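PDB 2HQ4: PH1570-like domain-containing protein from Pyrococcus horikoshii, which is of unknown function and belongs to the Ph1570 family, named after this protein of a hyperthermophilic archaeon. Local coordinates for residues 104-118 and 130-144. Numbering follows the deposited sequence.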
ATOM      1  N   ILE A 104       2.880  10.914  11.272  1.00 28.66           N
ATOM      2  CA  ILE A 104       2.908  11.388   9.872  1.00 29.65           C
ATOM      3  C   ILE A 104       4.155  12.258   9.648  1.00 30.17           C
ATOM      4  O   ILE A 104       4.916  11.998   8.737  1.00 30.67           O
ATOM      5  CB  ILE A 104       1.588  12.096   9.422  1.00 29.44           C
ATOM      6  CG1 ILE A 104       0.407  11.098   9.308  1.00 30.05           C
ATOM      7  CG2 ILE A 104       1.772  12.803   8.077  1.00 29.92           C
ATOM      8  CD1 ILE A 104       0.691   9.869   8.386  1.00 28.95           C
ATOM      9  N   LYS A 105       4.375  13.263  10.500  1.00 30.80           N
ATOM     10  CA  LYS A 105       5.602  14.103  10.422  1.00 31.67           C
ATOM     11  C   LYS A 105       6.917  13.347  10.443  1.00 30.98           C
ATOM     12  O   LYS A 105       7.838  13.676   9.689  1.00 32.44           O
ATOM     13  CB  LYS A 105       5.590  15.143  11.529  1.00 32.33           C
ATOM     14  CG  LYS A 105       4.440  16.105  11.344  1.00 34.35           C
ATOM     15  CD  LYS A 105       4.150  16.872  12.601  1.00 41.03           C
ATOM     16  CE  LYS A 105       3.023  17.877  12.341  1.00 43.02           C
ATOM     17  NZ  LYS A 105       2.669  18.545  13.611  1.00 46.99           N
ATOM     18  N   LYS A 106       7.026  12.325  11.273  1.00 30.68           N
ATOM     19  CA  LYS A 106       8.211  11.496  11.272  1.00 30.93           C
ATOM     20  C   LYS A 106       8.422  10.728   9.958  1.00 30.41           C
ATOM     21  O   LYS A 106       9.556  10.469   9.560  1.00 30.95           O
ATOM     22  CB  LYS A 106       8.165  10.494  12.415  1.00 31.60           C
ATOM     23  CG  LYS A 106       8.212  11.093  13.818  1.00 35.10           C
ATOM     24  CD  LYS A 106       8.714  10.059  14.818  1.00 38.50           C
ATOM     25  CE  LYS A 106       7.677   8.999  15.111  1.00 41.03           C
ATOM     26  NZ  LYS A 106       6.889   9.264  16.369  1.00 42.71           N
ATOM     27  N   ILE A 107       7.329  10.303   9.330  1.00 28.89           N
ATOM     28  CA  ILE A 107       7.383   9.516   8.078  1.00 27.45           C
ATOM     29  C   ILE A 107       7.824  10.359   6.880  1.00 28.15           C
ATOM     30  O   ILE A 107       8.479   9.859   5.936  1.00 28.62           O
ATOM     31  CB  ILE A 107       6.024   8.799   7.859  1.00 26.56           C
ATOM     32  CG1 ILE A 107       5.900   7.659   8.881  1.00 25.92           C
ATOM     33  CG2 ILE A 107       5.876   8.243   6.416  1.00 25.50           C
ATOM     34  CD1 ILE A 107       4.483   7.042   9.081  1.00 27.23           C
ATOM     35  N   LYS A 108       7.456  11.633   6.919  1.00 27.32           N
ATOM     36  CA  LYS A 108       7.794  12.576   5.843  1.00 29.00           C
ATOM     37  C   LYS A 108       7.208  12.221   4.441  1.00 28.38           C
ATOM     38  O   LYS A 108       7.977  11.938   3.474  1.00 28.47           O
ATOM     39  CB  LYS A 108       9.312  12.780   5.778  1.00 29.21           C
ATOM     40  CG  LYS A 108       9.951  13.155   7.147  1.00 32.04           C
ATOM     41  CD  LYS A 108      11.470  13.179   7.040  1.00 31.99           C
ATOM     42  CE  LYS A 108      12.082  11.879   7.432  1.00 40.16           C
ATOM     43  NZ  LYS A 108      12.196  11.850   8.929  1.00 44.05           N
ATOM     44  N   PRO A 109       5.855  12.220   4.328  1.00 27.39           N
ATOM     45  CA  PRO A 109       5.165  12.011   3.063  1.00 27.01           C
ATOM     46  C   PRO A 109       5.245  13.231   2.135  1.00 27.16           C
ATOM     47  O   PRO A 109       5.351  14.370   2.626  1.00 27.40           O
ATOM     48  CB  PRO A 109       3.700  11.853   3.501  1.00 26.12           C
ATOM     49  CG  PRO A 109       3.612  12.674   4.699  1.00 26.93           C
ATOM     50  CD  PRO A 109       4.888  12.411   5.432  1.00 26.49           C
ATOM     51  N   PRO A 110       5.121  13.019   0.804  1.00 26.88           N
ATOM     52  CA  PRO A 110       5.282  14.145  -0.132  1.00 27.77           C
ATOM     53  C   PRO A 110       4.049  15.016  -0.283  1.00 29.42           C
ATOM     54  O   PRO A 110       4.041  15.884  -1.137  1.00 30.24           O
ATOM     55  CB  PRO A 110       5.561  13.453  -1.477  1.00 27.26           C
ATOM     56  CG  PRO A 110       4.890  12.119  -1.354  1.00 27.57           C
ATOM     57  CD  PRO A 110       4.838  11.750   0.105  1.00 27.40           C
ATOM     58  N   LEU A 111       3.005  14.749   0.495  1.00 30.95           N
ATOM     59  CA  LEU A 111       1.821  15.586   0.515  1.00 32.86           C
ATOM     60  C   LEU A 111       1.197  15.647   1.907  1.00 32.70           C
ATOM     61  O   LEU A 111       1.583  14.901   2.809  1.00 31.65           O
ATOM     62  CB  LEU A 111       0.774  15.122  -0.516  1.00 34.04           C
ATOM     63  CG  LEU A 111       0.342  13.664  -0.663  1.00 35.30           C
ATOM     64  CD1 LEU A 111      -0.207  13.139   0.615  1.00 38.75           C
ATOM     65  CD2 LEU A 111      -0.720  13.522  -1.758  1.00 35.81           C
ATOM     66  N   GLU A 112       0.233  16.550   2.054  1.00 33.23           N
ATOM     67  CA  GLU A 112      -0.519  16.712   3.283  1.00 35.39           C
ATOM     68  C   GLU A 112      -1.413  15.509   3.560  1.00 34.51           C
ATOM     69  O   GLU A 112      -2.149  15.049   2.697  1.00 34.77           O
ATOM     70  CB  GLU A 112      -1.344  18.000   3.235  1.00 36.24           C
ATOM     71  CG  GLU A 112      -1.715  18.497   4.622  1.00 41.10           C
ATOM     72  CD  GLU A 112      -2.573  19.756   4.591  1.00 47.67           C
ATOM     73  OE1 GLU A 112      -2.154  20.753   3.954  1.00 50.65           O
ATOM     74  OE2 GLU A 112      -3.659  19.753   5.231  1.00 52.25           O
ATOM     75  N   ILE A 113      -1.277  14.976   4.760  1.00 34.15           N
ATOM     76  CA  ILE A 113      -2.145  13.951   5.289  1.00 34.16           C
ATOM     77  C   ILE A 113      -2.790  14.552   6.535  1.00 35.25           C
ATOM     78  O   ILE A 113      -2.100  14.949   7.475  1.00 36.58           O
ATOM     79  CB  ILE A 113      -1.344  12.716   5.731  1.00 33.50           C
ATOM     80  CG1 ILE A 113      -0.373  12.254   4.630  1.00 33.40           C
ATOM     81  CG2 ILE A 113      -2.278  11.599   6.185  1.00 31.92           C
ATOM     82  CD1 ILE A 113      -1.038  11.645   3.398  1.00 29.79           C
ATOM     83  N   LYS A 114      -4.102  14.631   6.560  1.00 36.05           N
ATOM     84  CA  LYS A 114      -4.732  15.037   7.798  1.00 37.03           C
ATOM     85  C   LYS A 114      -5.451  13.858   8.401  1.00 35.43           C
ATOM     86  O   LYS A 114      -6.478  13.409   7.907  1.00 34.38           O
ATOM     87  CB  LYS A 114      -5.668  16.227   7.587  1.00 38.40           C
ATOM     88  CG  LYS A 114      -4.944  17.551   7.360  1.00 41.53           C
ATOM     89  CD  LYS A 114      -5.946  18.697   7.440  1.00 47.19           C
ATOM     90  CE  LYS A 114      -5.321  19.943   8.029  1.00 49.85           C
ATOM     91  NZ  LYS A 114      -6.304  20.670   8.894  1.00 53.25           N
ATOM     92  N   ILE A 115      -4.876  13.357   9.479  1.00 35.61           N
ATOM     93  CA  ILE A 115      -5.415  12.198  10.181  1.00 35.60           C
ATOM     94  C   ILE A 115      -6.887  12.383  10.573  1.00 35.87           C
ATOM     95  O   ILE A 115      -7.646  11.428  10.551  1.00 34.25           O
ATOM     96  CB  ILE A 115      -4.521  11.835  11.397  1.00 35.94           C
ATOM     97  CG1 ILE A 115      -3.161  11.329  10.896  1.00 37.88           C
ATOM     98  CG2 ILE A 115      -5.188  10.777  12.335  1.00 35.96           C
ATOM     99  CD1 ILE A 115      -3.207  10.026  10.036  1.00 35.92           C
ATOM    100  N   GLU A 116      -7.293  13.614  10.901  1.00 36.64           N
ATOM    101  CA  GLU A 116      -8.676  13.857  11.381  1.00 38.45           C
ATOM    102  C   GLU A 116      -9.766  13.603  10.313  1.00 37.95           C
ATOM    103  O   GLU A 116     -10.942  13.449  10.620  1.00 38.67           O
ATOM    104  CB  GLU A 116      -8.797  15.249  12.036  1.00 39.64           C
ATOM    105  CG  GLU A 116      -9.012  16.390  11.077  1.00 43.06           C
ATOM    106  CD  GLU A 116      -7.748  16.843  10.390  1.00 50.66           C
ATOM    107  OE1 GLU A 116      -6.622  16.503  10.858  1.00 52.77           O
ATOM    108  OE2 GLU A 116      -7.889  17.551   9.368  1.00 53.45           O
ATOM    109  N   GLU A 117      -9.358  13.514   9.059  1.00 37.31           N
ATOM    110  CA  GLU A 117     -10.269  13.115   7.993  1.00 37.65           C
ATOM    111  C   GLU A 117     -10.349  11.591   7.796  1.00 36.30           C
ATOM    112  O   GLU A 117     -11.161  11.101   6.997  1.00 37.41           O
ATOM    113  CB  GLU A 117      -9.833  13.788   6.693  1.00 38.50           C
ATOM    114  CG  GLU A 117      -9.869  15.321   6.775  1.00 42.01           C
ATOM    115  CD  GLU A 117      -9.573  15.964   5.441  1.00 48.80           C
ATOM    116  OE1 GLU A 117      -8.404  15.869   4.962  1.00 50.94           O
ATOM    117  OE2 GLU A 117     -10.520  16.554   4.869  1.00 52.11           O
ATOM    118  N   ALA A 118      -9.524  10.844   8.521  1.00 33.83           N
ATOM    119  CA  ALA A 118      -9.469   9.391   8.358  1.00 31.51           C
ATOM    120  C   ALA A 118     -10.482   8.659   9.231  1.00 30.45           C
ATOM    121  O   ALA A 118     -10.900   9.145  10.285  1.00 29.63           O
ATOM    122  CB  ALA A 118      -8.066   8.872   8.646  1.00 30.95           C
ATOM    123  N   VAL A 130      -7.609   4.936   8.030  1.00 19.53           N
ATOM    124  CA  VAL A 130      -7.950   4.752   6.616  1.00 19.74           C
ATOM    125  C   VAL A 130      -8.590   6.049   6.080  1.00 20.56           C
ATOM    126  O   VAL A 130      -9.717   6.418   6.493  1.00 20.74           O
ATOM    127  CB  VAL A 130      -8.857   3.478   6.382  1.00 19.95           C
ATOM    128  CG1 VAL A 130      -9.105   3.224   4.908  1.00 18.77           C
ATOM    129  CG2 VAL A 130      -8.272   2.254   7.029  1.00 20.15           C
ATOM    130  N   GLY A 131      -7.869   6.715   5.168  1.00 19.96           N
ATOM    131  CA  GLY A 131      -8.346   7.904   4.474  1.00 21.02           C
ATOM    132  C   GLY A 131      -8.822   7.571   3.063  1.00 21.14           C
ATOM    133  O   GLY A 131      -8.667   6.438   2.589  1.00 20.17           O
ATOM    134  N   ASN A 132      -9.356   8.563   2.355  1.00 20.91           N
ATOM    135  CA  ASN A 132      -9.781   8.322   0.958  1.00 22.62           C
ATOM    136  C   ASN A 132      -8.612   8.216  -0.027  1.00 20.85           C
ATOM    137  O   ASN A 132      -8.790   7.702  -1.118  1.00 21.39           O
ATOM    138  CB  ASN A 132     -10.782   9.392   0.458  1.00 24.49           C
ATOM    139  CG  ASN A 132     -10.118  10.717   0.196  1.00 30.28           C
ATOM    140  OD1 ASN A 132      -9.961  11.532   1.093  1.00 39.36           O
ATOM    141  ND2 ASN A 132      -9.681  10.921  -1.025  1.00 35.85           N
ATOM    142  N   TYR A 133      -7.451   8.755   0.339  1.00 19.57           N
ATOM    143  CA  TYR A 133      -6.235   8.641  -0.496  1.00 19.90           C
ATOM    144  C   TYR A 133      -5.004   8.131   0.249  1.00 17.85           C
ATOM    145  O   TYR A 133      -3.912   8.176  -0.292  1.00 16.75           O
ATOM    146  CB  TYR A 133      -5.879   9.981  -1.160  1.00 20.64           C
ATOM    147  CG  TYR A 133      -5.491  11.057  -0.171  1.00 23.04           C
ATOM    148  CD1 TYR A 133      -4.148  11.406   0.013  1.00 24.15           C
ATOM    149  CD2 TYR A 133      -6.480  11.751   0.574  1.00 24.55           C
ATOM    150  CE1 TYR A 133      -3.778  12.406   0.913  1.00 26.55           C
ATOM    151  CE2 TYR A 133      -6.116  12.747   1.513  1.00 25.33           C
ATOM    152  CZ  TYR A 133      -4.777  13.071   1.666  1.00 24.63           C
ATOM    153  OH  TYR A 133      -4.386  14.047   2.562  1.00 26.50           O
ATOM    154  N   PHE A 134      -5.188   7.672   1.476  1.00 17.96           N
ATOM    155  CA  PHE A 134      -4.073   7.190   2.279  1.00 17.39           C
ATOM    156  C   PHE A 134      -4.477   6.186   3.339  1.00 17.07           C
ATOM    157  O   PHE A 134      -5.647   6.107   3.750  1.00 18.17           O
ATOM    158  CB  PHE A 134      -3.358   8.368   2.977  1.00 17.62           C
ATOM    159  CG  PHE A 134      -4.202   9.042   4.017  1.00 18.86           C
ATOM    160  CD1 PHE A 134      -4.155   8.641   5.361  1.00 22.70           C
ATOM    161  CD2 PHE A 134      -5.054  10.080   3.659  1.00 21.84           C
ATOM    162  CE1 PHE A 134      -4.933   9.285   6.334  1.00 23.64           C
ATOM    163  CE2 PHE A 134      -5.862  10.727   4.638  1.00 20.06           C
ATOM    164  CZ  PHE A 134      -5.787  10.337   5.951  1.00 22.36           C
ATOM    165  N   ILE A 135      -3.480   5.422   3.792  1.00 16.20           N
ATOM    166  CA  ILE A 135      -3.581   4.568   4.966  1.00 16.46           C
ATOM    167  C   ILE A 135      -2.316   4.695   5.815  1.00 17.24           C
ATOM    168  O   ILE A 135      -1.184   4.652   5.284  1.00 15.86           O
ATOM    169  CB  ILE A 135      -3.740   3.087   4.597  1.00 17.47           C
ATOM    170  CG1 ILE A 135      -5.118   2.828   3.972  1.00 15.41           C
ATOM    171  CG2 ILE A 135      -3.506   2.126   5.855  1.00 14.83           C
ATOM    172  CD1 ILE A 135      -5.130   1.446   3.315  1.00 14.77           C
ATOM    173  N   LEU A 136      -2.507   4.901   7.118  1.00 16.48           N
ATOM    174  CA  LEU A 136      -1.377   4.845   8.035  1.00 18.07           C
ATOM    175  C   LEU A 136      -1.598   3.584   8.846  1.00 17.23           C
ATOM    176  O   LEU A 136      -2.627   3.468   9.518  1.00 17.62           O
ATOM    177  CB  LEU A 136      -1.377   6.063   8.987  1.00 18.41           C
ATOM    178  CG  LEU A 136      -0.320   5.992  10.133  1.00 19.31           C
ATOM    179  CD1 LEU A 136       1.093   5.980   9.562  1.00 20.32           C
ATOM    180  CD2 LEU A 136      -0.468   7.177  11.101  1.00 19.35           C
ATOM    181  N   ASP A 137      -0.671   2.636   8.785  1.00 19.07           N
ATOM    182  CA  ASP A 137      -0.824   1.397   9.553  1.00 19.58           C
ATOM    183  C   ASP A 137       0.073   1.395  10.796  1.00 20.20           C
ATOM    184  O   ASP A 137       0.986   2.201  10.902  1.00 20.15           O
ATOM    185  CB  ASP A 137      -0.658   0.135   8.665  1.00 21.24           C
ATOM    186  CG  ASP A 137       0.807  -0.180   8.309  1.00 22.12           C
ATOM    187  OD1 ASP A 137       1.744   0.167   9.067  1.00 23.22           O
ATOM    188  OD2 ASP A 137       1.005  -0.834   7.271  1.00 23.57           O
ATOM    189  N   PRO A 138      -0.256   0.549  11.780  1.00 20.18           N
ATOM    190  CA  PRO A 138       0.539   0.513  12.977  1.00 21.44           C
ATOM    191  C   PRO A 138       1.899  -0.160  12.860  1.00 21.08           C
ATOM    192  O   PRO A 138       2.583  -0.270  13.866  1.00 21.83           O
ATOM    193  CB  PRO A 138      -0.375  -0.215  13.980  1.00 21.33           C
ATOM    194  CG  PRO A 138      -1.210  -1.080  13.158  1.00 21.24           C
ATOM    195  CD  PRO A 138      -1.416  -0.358  11.852  1.00 20.53           C
ATOM    196  N   ARG A 139       2.306  -0.538  11.647  1.00 20.60           N
ATOM    197  CA  ARG A 139       3.663  -1.001  11.393  1.00 20.45           C
ATOM    198  C   ARG A 139       4.540   0.089  10.860  1.00 21.06           C
ATOM    199  O   ARG A 139       5.705  -0.144  10.480  1.00 21.37           O
ATOM    200  CB  ARG A 139       3.621  -2.197  10.440  1.00 19.83           C
ATOM    201  CG  ARG A 139       3.148  -3.403  11.162  1.00 17.63           C
ATOM    202  CD  ARG A 139       2.969  -4.644  10.271  1.00 20.45           C
ATOM    203  NE  ARG A 139       2.511  -5.731  11.130  1.00 21.38           N
ATOM    204  CZ  ARG A 139       2.585  -7.022  10.813  1.00 24.33           C
ATOM    205  NH1 ARG A 139       3.109  -7.388   9.676  1.00 21.85           N
ATOM    206  NH2 ARG A 139       2.175  -7.938  11.662  1.00 22.86           N
ATOM    207  N   GLY A 140       4.006   1.301  10.885  1.00 19.73           N
ATOM    208  CA  GLY A 140       4.768   2.466  10.510  1.00 19.92           C
ATOM    209  C   GLY A 140       4.902   2.781   9.035  1.00 20.31           C
ATOM    210  O   GLY A 140       5.902   3.373   8.597  1.00 18.96           O
ATOM    211  N   ARG A 141       3.905   2.351   8.266  1.00 20.87           N
ATOM    212  CA  ARG A 141       3.913   2.533   6.820  1.00 20.39           C
ATOM    213  C   ARG A 141       2.723   3.400   6.457  1.00 20.06           C
ATOM    214  O   ARG A 141       1.597   3.204   6.986  1.00 20.87           O
ATOM    215  CB  ARG A 141       3.792   1.175   6.141  1.00 21.35           C
ATOM    216  CG  ARG A 141       4.870   0.234   6.652  1.00 22.25           C
ATOM    217  CD  ARG A 141       4.718  -1.110   6.091  1.00 23.35           C
ATOM    218  NE  ARG A 141       3.517  -1.830   6.526  1.00 21.44           N
ATOM    219  CZ  ARG A 141       3.376  -3.113   6.287  1.00 26.33           C
ATOM    220  NH1 ARG A 141       4.368  -3.732   5.661  1.00 32.83           N
ATOM    221  NH2 ARG A 141       2.310  -3.780   6.679  1.00 27.61           N
ATOM    222  N   LEU A 142       2.987   4.361   5.591  1.00 18.20           N
ATOM    223  CA  LEU A 142       1.971   5.242   5.068  1.00 18.31           C
ATOM    224  C   LEU A 142       1.853   4.983   3.556  1.00 17.86           C
ATOM    225  O   LEU A 142       2.843   5.168   2.781  1.00 16.91           O
ATOM    226  CB  LEU A 142       2.367   6.695   5.355  1.00 17.56           C
ATOM    227  CG  LEU A 142       1.437   7.714   4.682  1.00 21.87           C
ATOM    228  CD1 LEU A 142       0.068   7.841   5.460  1.00 19.36           C
ATOM    229  CD2 LEU A 142       2.161   9.008   4.631  1.00 22.91           C
ATOM    230  N   PHE A 143       0.670   4.534   3.148  1.00 16.84           N
ATOM    231  CA  PHE A 143       0.372   4.295   1.736  1.00 17.20           C
ATOM    232  C   PHE A 143      -0.404   5.488   1.194  1.00 17.37           C
ATOM    233  O   PHE A 143      -1.252   6.049   1.914  1.00 17.65           O
ATOM    234  CB  PHE A 143      -0.524   3.078   1.613  1.00 17.13           C
ATOM    235  CG  PHE A 143       0.097   1.810   2.121  1.00 18.79           C
ATOM    236  CD1 PHE A 143       0.746   0.928   1.217  1.00 17.85           C
ATOM    237  CD2 PHE A 143       0.011   1.475   3.484  1.00 18.09           C
ATOM    238  CE1 PHE A 143       1.329  -0.288   1.695  1.00 18.80           C
ATOM    239  CE2 PHE A 143       0.585   0.300   3.976  1.00 18.85           C
ATOM    240  CZ  PHE A 143       1.246  -0.598   3.054  1.00 20.26           C
ATOM    241  N   ILE A 144      -0.111   5.912  -0.026  1.00 17.53           N
ATOM    242  CA  ILE A 144      -0.921   6.964  -0.662  1.00 18.29           C
ATOM    243  C   ILE A 144      -1.346   6.337  -1.974  1.00 17.63           C
ATOM    244  O   ILE A 144      -0.565   5.562  -2.570  1.00 17.12           O
ATOM    245  CB  ILE A 144      -0.217   8.360  -0.804  1.00 18.80           C
ATOM    246  CG1 ILE A 144       1.044   8.308  -1.679  1.00 22.11           C
ATOM    247  CG2 ILE A 144       0.134   8.983   0.646  1.00 19.73           C
ATOM    248  CD1 ILE A 144       1.618   9.753  -2.005  1.00 21.84           C
TER
HETATM  249  O   HOH W   1      -5.963  14.686   4.260  1.00 44.02           O
HETATM  250  O   HOH W   2      -9.976  10.861   3.913  1.00 36.97           O
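Both aromatic side chains of the 130-144 segment that meet Ile-113, Tyr-133 and Phe-134, have CG between the backbone N and the carbonyl carbon (chi1 65° and 67°); this brings the Tyr-133 ring round to the loop after helix 94-107, whereas Phe-134 points at that loop from its CB onward. Ile-113 sets CG2 anti to its own backbone N and lowers this methyl over the centre of the Phe-134 ring, 3.5 Å from the centroid, a CH-pi contact almost along the ring normal. Gly-131 CA lies against the opposite face, offset toward the rim, while Ala-118 CB comes within 3.8 Å of Phe-134 CZ. The other branch of Ile-113 ends in CD1, which touches both Tyr-133 CE1 and Ile-144 CG2. Leu-111 CD1 meets the edge of the Tyr-133 ring, 3.7 Å from CE1.

Further along, the helix end packs on the hairpin of strands 134-136 and 141-145. Ile-104 CD1 touches Leu-142 CD1 at 3.6 Å, their side chains crossing nearly at right angles, and Ile-107 CD1 rests on Leu-136 CD1. Leu-142 CD2 presses against Pro-109 CB at 3.4 Å, tighter than normal van der Waals contact. Beyond them, Ile-107 and Pro-110 also touch Tyr-35 of the neighbouring strand 30-36, and Gln-101 of the helix bonds through its amide to Ile-113 O and Ile-115 N.

The direct hydrogen bond between the segments is that of the Tyr-133 phenol, which donates to Glu-112 O in a very short bond (2.5 Å from OH to O), the acceptor lying near the ring plane. A nearby water accepts from Lys-114 N and donates to Glu-117 OE1. Aliphatic groups thus cover one face of the hairpin, and with the direct polar tie being the phenol's bond to a main-chain carbonyl, the contact is held mainly by apolar packing.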